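Local coordinates for agenet domain-containing protein (PDB 6IE4), which binds methylated histone H3 tails through a pair of Agenet domains, and so probably reads a heterochromatin mark, at residues A[92-97]-A[140-145]; A[122-127]-A[133-138]. One frame throughout, in Å; residues are numbered along the deposited sequence.

How the interactions relate
Along the chain, 92-97 and 140-145 of interaction 1 bracket the hairpin of interaction 2: 92-97 comes first, then the hairpin strands 121-126 and 131-136, and then 140-145. The two centres lie 11 Å apart. Strands 131-136 and 140-142 follow each other in sequence, and both belong to the same curled antiparallel sheet. The contacts also touch directly. F122 of interaction 2 packs on I94 and L140 of interaction 1, and K137 NZ probably hydrogen-bonds to K92 O. Their buried side chains adjoin in what is probably the interior of an SH3-like barrel, with the bound histone peptide reaching F126 in interaction 2.

Interaction 1: residues A[92-97]-A[140-145]; sequences KKIVVG and LRFHRE
F142 meets the loop 92-97 through one corner of its ring, CE1 and CZ. I94 approaches that corner from the buried side. Its CG1 lies 4.0 Å from F142 CE1, oblique to the ring. In I94, CG1 sits beside the backbone N and anti to the carbonyl carbon (chi1 -58°), which sends the longer branch toward strand 140-142. The branch ends at CD1, 4.3 Å from L140 CD1. With F122 behind I94 and L140, and V113 of strand 107-117 also touching I94, this half of the contact is closed in by the sheet.

The other half faces solvent. K92 is exposed and lays its aliphatic chain obliquely against the F142 ring. Its CE comes within 3.7 Å of F142 CE1, and its CG is 3.9 Å from F142 CZ. The chain stays extended through CD and CE and bends at its last torsion (chi4 106°). There the ammonium finds its partner, a salt bridge to E98. M85 and E98 also touch F142.

The contact joins the loop before strand 99-104 to strand 140-142 by side chains alone. The backbones stay apart, with the CA atoms of I94 and F142 8.8 Å from each other. The contact is apolar: I94 and L140 meet through methyl groups and K92 offers its methylenes to the ring, while its ammonium pairs with E98.

Interaction 2: residues A[122-127]-A[133-138]; sequences FSVFFR and IRFRKD
F126 and F135 come from opposite directions and meet on the face of the hairpin that carries V124 and I133. F135 CE2 lies 3.8 Å from F126 CZ, at the edge of the F126 ring and near its plane. The side chains of V124 and F135 cross at about a right angle, with V124 CG2 at the F135 ring edge, 3.8 Å from F135 CD2. I133 crosses F126 at a similar angle, its CD1 4.1 Å from F126 CE1. At the far end, F122 and K137 lie side by side and point the same way. K137 CB sits at the F122 ring edge, 3.6 Å from F122 CE1.

The strands are antiparallel. F122 and F135 form a hydrogen-bonded pair with two nearly straight bonds, F122 N to F135 O (2.8 Å) and F135 N to F122 O (2.7 Å). V124 and I133 form the next such pair. Between them S123 and R134 are a non-hydrogen-bonded pair whose side chains point to the other face.

Strand 107-117 flanks 121-126 as its second sheet neighbour, and F135 touches A102 and Y104 of strand 99-104. F126 packs on W109 and on a modified side chain of the bound peptide, which places this end of the hairpin at the histone-binding site.

Interaction 1: residues A[92-97]-A[140-145]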
ATOM      1  N   LYS A  92     -10.392  -2.993  17.260  1.00 45.93           N
ATOM      2  CA  LYS A  92     -11.450  -3.976  17.102  1.00 45.39           C
ATOM      3  C   LYS A  92     -10.867  -5.294  16.596  1.00 43.95           C
ATOM      4  O   LYS A  92      -9.715  -5.377  16.173  1.00 45.14           O
ATOM      5  CB  LYS A  92     -12.558  -3.442  16.182  1.00 48.26           C
ATOM      6  CG  LYS A  92     -12.521  -3.919  14.727  1.00 54.16           C
ATOM      7  CD  LYS A  92     -13.623  -3.259  13.851  1.00 56.80           C
ATOM      8  CE  LYS A  92     -13.373  -3.487  12.325  1.00 54.86           C
ATOM      9  NZ  LYS A  92     -14.272  -4.503  11.651  1.00 39.33           N
ATOM     10  N   LYS A  93     -11.665  -6.345  16.702  1.00 44.53           N
ATOM     11  CA  LYS A  93     -11.207  -7.679  16.356  1.00 34.73           C
ATOM     12  C   LYS A  93     -11.122  -7.825  14.843  1.00 38.49           C
ATOM     13  O   LYS A  93     -11.854  -7.170  14.096  1.00 42.22           O
ATOM     14  CB  LYS A  93     -12.157  -8.726  16.942  1.00 35.50           C
ATOM     15  CG  LYS A  93     -11.524 -10.071  17.218  1.00 49.99           C
ATOM     16  CD  LYS A  93     -12.357 -11.236  16.675  1.00 54.05           C
ATOM     17  CE  LYS A  93     -11.512 -12.516  16.569  1.00 43.44           C
ATOM     18  NZ  LYS A  93     -12.091 -13.480  15.568  1.00 42.38           N
ATOM     19  N   ILE A  94     -10.208  -8.683  14.393  1.00 37.71           N
ATOM     20  CA  ILE A  94     -10.106  -9.064  12.987  1.00 37.82           C
ATOM     21  C   ILE A  94     -10.671 -10.468  12.832  1.00 34.95           C
ATOM     22  O   ILE A  94     -10.367 -11.354  13.636  1.00 36.63           O
ATOM     23  CB  ILE A  94      -8.660  -8.965  12.485  1.00 32.65           C
ATOM     24  CG1 ILE A  94      -8.188  -7.537  12.695  1.00 30.33           C
ATOM     25  CG2 ILE A  94      -8.558  -9.381  11.033  1.00 29.74           C
ATOM     26  CD1 ILE A  94      -7.090  -7.132  11.792  1.00 34.60           C
ATOM     27  N   VAL A  95     -11.526 -10.656  11.829  1.00 31.46           N
ATOM     28  CA  VAL A  95     -12.336 -11.858  11.688  1.00 29.94           C
ATOM     29  C   VAL A  95     -12.100 -12.498  10.326  1.00 28.50           C
ATOM     30  O   VAL A  95     -11.672 -11.849   9.371  1.00 31.67           O
ATOM     31  CB  VAL A  95     -13.828 -11.530  11.895  1.00 32.57           C
ATOM     32  CG1 VAL A  95     -13.981 -10.708  13.140  1.00 33.48           C
ATOM     33  CG2 VAL A  95     -14.382 -10.760  10.690  1.00 30.60           C
ATOM     34  N   VAL A  96     -12.381 -13.794  10.241  1.00 28.17           N
ATOM     35  CA  VAL A  96     -12.331 -14.489   8.960  1.00 28.31           C
ATOM     36  C   VAL A  96     -13.176 -13.765   7.925  1.00 29.83           C
ATOM     37  O   VAL A  96     -14.387 -13.602   8.101  1.00 36.06           O
ATOM     38  CB  VAL A  96     -12.769 -15.954   9.099  1.00 26.33           C
ATOM     39  CG1 VAL A  96     -12.798 -16.630   7.741  1.00 23.28           C
ATOM     40  CG2 VAL A  96     -11.819 -16.669  10.019  1.00 35.49           C
ATOM     41  N   GLY A  97     -12.554 -13.377   6.811  1.00 29.11           N
ATOM     42  CA  GLY A  97     -13.239 -12.771   5.705  1.00 29.40           C
ATOM     43  C   GLY A  97     -13.088 -11.275   5.628  1.00 29.64           C
ATOM     44  O   GLY A  97     -13.468 -10.687   4.616  1.00 29.66           O
ATOM     45  N   LEU A 140      -1.055  -5.826   9.822  1.00 29.11           N
ATOM     46  CA  LEU A 140      -2.250  -5.626   9.031  1.00 27.66           C
ATOM     47  C   LEU A 140      -2.860  -4.270   9.291  1.00 28.56           C
ATOM     48  O   LEU A 140      -2.697  -3.669  10.354  1.00 31.63           O
ATOM     49  CB  LEU A 140      -3.311  -6.693   9.313  1.00 30.23           C
ATOM     50  CG  LEU A 140      -2.807  -8.127   9.263  1.00 29.03           C
ATOM     51  CD1 LEU A 140      -3.965  -9.039   9.447  1.00 28.38           C
ATOM     52  CD2 LEU A 140      -2.125  -8.385   7.942  1.00 24.22           C
ATOM     53  N   ARG A 141      -3.611  -3.827   8.301  1.00 24.26           N
ATOM     54  CA  ARG A 141      -4.483  -2.697   8.472  1.00 29.02           C
ATOM     55  C   ARG A 141      -5.793  -3.037   7.782  1.00 34.20           C
ATOM     56  O   ARG A 141      -5.855  -3.949   6.953  1.00 35.65           O
ATOM     57  CB  ARG A 141      -3.843  -1.430   7.892  1.00 30.59           C
ATOM     58  CG  ARG A 141      -3.909  -1.307   6.378  1.00 31.05           C
ATOM     59  CD  ARG A 141      -3.001  -0.196   5.872  1.00 28.59           C
ATOM     60  NE  ARG A 141      -3.016  -0.093   4.419  1.00 27.92           N
ATOM     61  CZ  ARG A 141      -2.624   0.992   3.768  1.00 29.20           C
ATOM     62  NH1 ARG A 141      -2.097   1.998   4.457  1.00 30.69           N
ATOM     63  NH2 ARG A 141      -2.672   1.042   2.440  1.00 25.59           N
ATOM     64  N   PHE A 142      -6.836  -2.290   8.113  1.00 35.86           N
ATOM     65  CA  PHE A 142      -8.130  -2.508   7.486  1.00 36.22           C
ATOM     66  C   PHE A 142      -8.068  -1.925   6.082  1.00 37.01           C
ATOM     67  O   PHE A 142      -7.532  -0.831   5.870  1.00 37.76           O
ATOM     68  CB  PHE A 142      -9.246  -1.861   8.320  1.00 41.11           C
ATOM     69  CG  PHE A 142      -9.337  -2.400   9.741  1.00 51.76           C
ATOM     70  CD1 PHE A 142      -9.835  -3.681   9.984  1.00 55.18           C
ATOM     71  CD2 PHE A 142      -8.841  -1.674  10.818  1.00 52.16           C
ATOM     72  CE1 PHE A 142      -9.899  -4.205  11.284  1.00 50.82           C
ATOM     73  CE2 PHE A 142      -8.885  -2.189  12.117  1.00 56.86           C
ATOM     74  CZ  PHE A 142      -9.417  -3.461  12.350  1.00 54.80           C
ATOM     75  N   HIS A 143      -8.544  -2.687   5.110  1.00 36.23           N
ATOM     76  CA  HIS A 143      -8.522  -2.208   3.742  1.00 36.27           C
ATOM     77  C   HIS A 143      -9.611  -1.161   3.548  1.00 36.56           C
ATOM     78  O   HIS A 143     -10.792  -1.426   3.790  1.00 34.96           O
ATOM     79  CB  HIS A 143      -8.720  -3.345   2.755  1.00 33.51           C
ATOM     80  CG  HIS A 143      -8.717  -2.884   1.333  1.00 39.86           C
ATOM     81  ND1 HIS A 143      -7.577  -2.843   0.561  1.00 36.45           N
ATOM     82  CD2 HIS A 143      -9.713  -2.389   0.561  1.00 40.33           C
ATOM     83  CE1 HIS A 143      -7.877  -2.384  -0.640  1.00 35.51           C
ATOM     84  NE2 HIS A 143      -9.167  -2.098  -0.665  1.00 39.90           N
ATOM     85  N   ARG A 144      -9.211   0.022   3.102  1.00 35.60           N
ATOM     86  CA  ARG A 144     -10.135   1.071   2.716  1.00 39.37           C
ATOM     87  C   ARG A 144      -9.970   1.332   1.229  1.00 41.22           C
ATOM     88  O   ARG A 144      -8.929   1.034   0.638  1.00 40.81           O
ATOM     89  CB  ARG A 144      -9.879   2.383   3.480  1.00 38.50           C
ATOM     90  CG  ARG A 144      -9.553   2.256   4.952  1.00 42.05           C
ATOM     91  CD  ARG A 144     -10.763   2.030   5.825  1.00 43.86           C
ATOM     92  NE  ARG A 144     -11.839   2.980   5.560  1.00 46.47           N
ATOM     93  CZ  ARG A 144     -12.006   4.119   6.224  1.00 45.35           C
ATOM     94  NH1 ARG A 144     -13.040   4.908   5.945  1.00 47.80           N
ATOM     95  NH2 ARG A 144     -11.139   4.475   7.158  1.00 43.99           N
ATOM     96  N   GLU A 145     -11.026   1.849   0.621  1.00 42.22           N
ATOM     97  CA  GLU A 145     -10.953   2.316  -0.749  1.00 38.21           C
ATOM     98  C   GLU A 145     -11.136   3.819  -0.743  1.00 38.83           C
ATOM     99  O   GLU A 145     -11.716   4.396   0.180  1.00 44.56           O
ATOM    100  CB  GLU A 145     -12.008   1.649  -1.640  1.00 38.40           C
ATOM    101  CG  GLU A 145     -11.649   0.236  -2.099  1.00 34.43           C
ATOM    102  CD  GLU A 145     -10.497   0.230  -3.080  1.00 40.02           C
ATOM    103  OE1 GLU A 145     -10.508   1.037  -4.044  1.00 43.38           O
ATOM    104  OE2 GLU A 145      -9.566  -0.571  -2.878  1.00 39.20           O
TER

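Interaction 2: residues A[122-127]-A[133-138]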
ATOM      1  N   PHE A 122      -2.743 -14.129  12.071  1.00 30.61           N
ATOM      2  CA  PHE A 122      -3.744 -14.333  11.044  1.00 27.93           C
ATOM      3  C   PHE A 122      -3.063 -14.927   9.832  1.00 27.34           C
ATOM      4  O   PHE A 122      -1.852 -14.772   9.636  1.00 26.06           O
ATOM      5  CB  PHE A 122      -4.438 -13.008  10.670  1.00 30.85           C
ATOM      6  CG  PHE A 122      -4.912 -12.229  11.864  1.00 28.99           C
ATOM      7  CD1 PHE A 122      -4.052 -11.385  12.538  1.00 29.80           C
ATOM      8  CD2 PHE A 122      -6.200 -12.384  12.342  1.00 29.07           C
ATOM      9  CE1 PHE A 122      -4.476 -10.697  13.648  1.00 30.52           C
ATOM     10  CE2 PHE A 122      -6.623 -11.695  13.441  1.00 29.38           C
ATOM     11  CZ  PHE A 122      -5.757 -10.853  14.101  1.00 27.94           C
ATOM     12  N   SER A 123      -3.864 -15.566   8.993  1.00 27.05           N
ATOM     13  CA  SER A 123      -3.380 -16.124   7.745  1.00 27.37           C
ATOM     14  C   SER A 123      -4.242 -15.544   6.642  1.00 26.89           C
ATOM     15  O   SER A 123      -5.473 -15.566   6.735  1.00 28.14           O
ATOM     16  CB  SER A 123      -3.443 -17.678   7.745  1.00 28.93           C
ATOM     17  OG  SER A 123      -3.078 -18.234   6.493  1.00 25.31           O
ATOM     18  N   VAL A 124      -3.595 -15.082   5.574  1.00 26.58           N
ATOM     19  CA  VAL A 124      -4.164 -14.087   4.675  1.00 26.61           C
ATOM     20  C   VAL A 124      -4.000 -14.590   3.248  1.00 27.23           C
ATOM     21  O   VAL A 124      -2.888 -14.938   2.843  1.00 33.57           O
ATOM     22  CB  VAL A 124      -3.475 -12.715   4.836  1.00 27.27           C
ATOM     23  CG1 VAL A 124      -4.005 -11.730   3.798  1.00 24.59           C
ATOM     24  CG2 VAL A 124      -3.642 -12.156   6.248  1.00 24.77           C
ATOM     25  N   PHE A 125      -5.100 -14.655   2.497  1.00 25.60           N
ATOM     26  CA  PHE A 125      -5.088 -15.137   1.115  1.00 28.37           C
ATOM     27  C   PHE A 125      -5.027 -13.981   0.122  1.00 26.51           C
ATOM     28  O   PHE A 125      -5.888 -13.102   0.140  1.00 30.98           O
ATOM     29  CB  PHE A 125      -6.304 -16.010   0.809  1.00 27.97           C
ATOM     30  CG  PHE A 125      -6.376 -16.419  -0.631  1.00 31.97           C
ATOM     31  CD1 PHE A 125      -5.417 -17.280  -1.153  1.00 30.68           C
ATOM     32  CD2 PHE A 125      -7.398 -15.969  -1.458  1.00 31.71           C
ATOM     33  CE1 PHE A 125      -5.448 -17.663  -2.466  1.00 29.03           C
ATOM     34  CE2 PHE A 125      -7.445 -16.359  -2.781  1.00 30.77           C
ATOM     35  CZ  PHE A 125      -6.459 -17.211  -3.280  1.00 36.82           C
ATOM     36  N   PHE A 126      -4.011 -13.992  -0.741  1.00 27.84           N
ATOM     37  CA  PHE A 126      -3.851 -13.016  -1.817  1.00 25.75           C
ATOM     38  C   PHE A 126      -4.251 -13.614  -3.166  1.00 31.14           C
ATOM     39  O   PHE A 126      -3.642 -14.585  -3.624  1.00 28.25           O
ATOM     40  CB  PHE A 126      -2.406 -12.503  -1.855  1.00 25.10           C
ATOM     41  CG  PHE A 126      -1.944 -11.917  -0.548  1.00 24.71           C
ATOM     42  CD1 PHE A 126      -1.440 -12.733   0.457  1.00 24.94           C
ATOM     43  CD2 PHE A 126      -2.065 -10.568  -0.300  1.00 23.59           C
ATOM     44  CE1 PHE A 126      -1.042 -12.202   1.663  1.00 25.52           C
ATOM     45  CE2 PHE A 126      -1.675 -10.028   0.912  1.00 23.56           C
ATOM     46  CZ  PHE A 126      -1.163 -10.834   1.892  1.00 24.45           C
ATOM     47  N   ARG A 127      -5.211 -12.966  -3.849  1.00 39.88           N
ATOM     48  CA  ARG A 127      -5.841 -13.572  -5.021  1.00 34.49           C
ATOM     49  C   ARG A 127      -5.009 -13.381  -6.271  1.00 38.75           C
ATOM     50  O   ARG A 127      -4.921 -14.294  -7.095  1.00 43.25           O
ATOM     51  CB  ARG A 127      -7.205 -12.955  -5.286  1.00 36.86           C
ATOM     52  CG  ARG A 127      -8.226 -13.171  -4.225  1.00 44.93           C
ATOM     53  CD  ARG A 127      -9.572 -12.948  -4.834  1.00 46.19           C
ATOM     54  NE  ARG A 127     -10.551 -12.486  -3.864  1.00 57.97           N
ATOM     55  CZ  ARG A 127     -11.659 -11.832  -4.202  1.00 55.29           C
ATOM     56  NH1 ARG A 127     -11.918 -11.589  -5.491  1.00 41.53           N
ATOM     57  NH2 ARG A 127     -12.512 -11.444  -3.257  1.00 49.84           N
ATOM     58  N   ILE A 133      -0.183 -16.335   3.393  1.00 27.42           N
ATOM     59  CA  ILE A 133       0.898 -15.896   4.269  1.00 22.94           C
ATOM     60  C   ILE A 133       0.327 -15.520   5.632  1.00 25.54           C
ATOM     61  O   ILE A 133      -0.760 -14.938   5.717  1.00 29.68           O
ATOM     62  CB  ILE A 133       1.658 -14.710   3.642  1.00 25.84           C
ATOM     63  CG1 ILE A 133       1.997 -15.030   2.176  1.00 24.34           C
ATOM     64  CG2 ILE A 133       2.896 -14.328   4.493  1.00 21.81           C
ATOM     65  CD1 ILE A 133       2.700 -13.925   1.443  1.00 24.36           C
ATOM     66  N   ARG A 134       1.023 -15.942   6.694  1.00 28.45           N
ATOM     67  CA  ARG A 134       0.733 -15.556   8.079  1.00 27.37           C
ATOM     68  C   ARG A 134       1.279 -14.178   8.439  1.00 26.86           C
ATOM     69  O   ARG A 134       2.340 -13.774   7.954  1.00 25.76           O
ATOM     70  CB  ARG A 134       1.294 -16.595   9.042  1.00 25.92           C
ATOM     71  CG  ARG A 134       0.376 -17.783   9.201  1.00 31.04           C
ATOM     72  CD  ARG A 134       1.020 -18.896  10.001  1.00 32.65           C
ATOM     73  NE  ARG A 134       0.250 -20.137   9.978  1.00 34.90           N
ATOM     74  CZ  ARG A 134       0.404 -21.103  10.876  1.00 36.91           C
ATOM     75  NH1 ARG A 134      -0.317 -22.218  10.793  1.00 30.66           N
ATOM     76  NH2 ARG A 134       1.318 -20.960  11.837  1.00 35.01           N
ATOM     77  N   PHE A 135       0.521 -13.438   9.260  1.00 25.58           N
ATOM     78  CA  PHE A 135       0.959 -12.141   9.761  1.00 25.39           C
ATOM     79  C   PHE A 135       0.509 -11.934  11.198  1.00 29.30           C
ATOM     80  O   PHE A 135      -0.506 -12.478  11.642  1.00 30.53           O
ATOM     81  CB  PHE A 135       0.414 -10.973   8.916  1.00 25.05           C
ATOM     82  CG  PHE A 135       0.862 -10.992   7.491  1.00 22.68           C
ATOM     83  CD1 PHE A 135       2.069 -10.413   7.120  1.00 22.88           C
ATOM     84  CD2 PHE A 135       0.093 -11.607   6.523  1.00 20.34           C
ATOM     85  CE1 PHE A 135       2.492 -10.438   5.814  1.00 21.72           C
ATOM     86  CE2 PHE A 135       0.510 -11.639   5.208  1.00 21.90           C
ATOM     87  CZ  PHE A 135       1.704 -11.042   4.850  1.00 23.57           C
ATOM     88  N   ARG A 136       1.247 -11.074  11.895  1.00 30.61           N
ATOM     89  CA  ARG A 136       0.851 -10.586  13.201  1.00 31.21           C
ATOM     90  C   ARG A 136      -0.103  -9.413  13.025  1.00 33.54           C
ATOM     91  O   ARG A 136      -0.134  -8.765  11.969  1.00 32.24           O
ATOM     92  CB  ARG A 136       2.069 -10.151  14.006  1.00 31.10           C
ATOM     93  CG  ARG A 136       3.046 -11.257  14.278  1.00 33.51           C
ATOM     94  CD  ARG A 136       4.187 -10.723  15.088  1.00 38.75           C
ATOM     95  NE  ARG A 136       4.809  -9.599  14.398  1.00 40.67           N
ATOM     96  CZ  ARG A 136       5.671  -9.735  13.394  1.00 39.38           C
ATOM     97  NH1 ARG A 136       5.983 -10.949  12.946  1.00 41.12           N
ATOM     98  NH2 ARG A 136       6.189  -8.662  12.818  1.00 35.10           N
ATOM     99  N   LYS A 137      -0.909  -9.155  14.067  1.00 34.12           N
ATOM    100  CA  LYS A 137      -1.944  -8.131  13.952  1.00 32.12           C
ATOM    101  C   LYS A 137      -1.346  -6.792  13.568  1.00 30.74           C
ATOM    102  O   LYS A 137      -1.928  -6.051  12.772  1.00 29.58           O
ATOM    103  CB  LYS A 137      -2.746  -7.993  15.251  1.00 33.17           C
ATOM    104  CG  LYS A 137      -3.911  -7.000  15.092  1.00 34.34           C
ATOM    105  CD  LYS A 137      -4.743  -6.781  16.339  1.00 41.57           C
ATOM    106  CE  LYS A 137      -6.129  -6.220  15.948  1.00 47.37           C
ATOM    107  NZ  LYS A 137      -6.786  -5.387  17.020  1.00 51.57           N
ATOM    108  N   ASP A 138      -0.172  -6.486  14.086  1.00 31.84           N
ATOM    109  CA  ASP A 138       0.421  -5.189  13.835  1.00 30.59           C
ATOM    110  C   ASP A 138       1.032  -5.104  12.439  1.00 35.15           C
ATOM    111  O   ASP A 138       1.614  -4.075  12.099  1.00 37.86           O
ATOM    112  CB  ASP A 138       1.487  -4.911  14.885  1.00 27.31           C
ATOM    113  CG  ASP A 138       2.706  -5.734  14.667  1.00 38.73           C
ATOM    114  OD1 ASP A 138       2.576  -6.972  14.532  1.00 46.54           O
ATOM    115  OD2 ASP A 138       3.811  -5.149  14.683  1.00 50.78           O
TER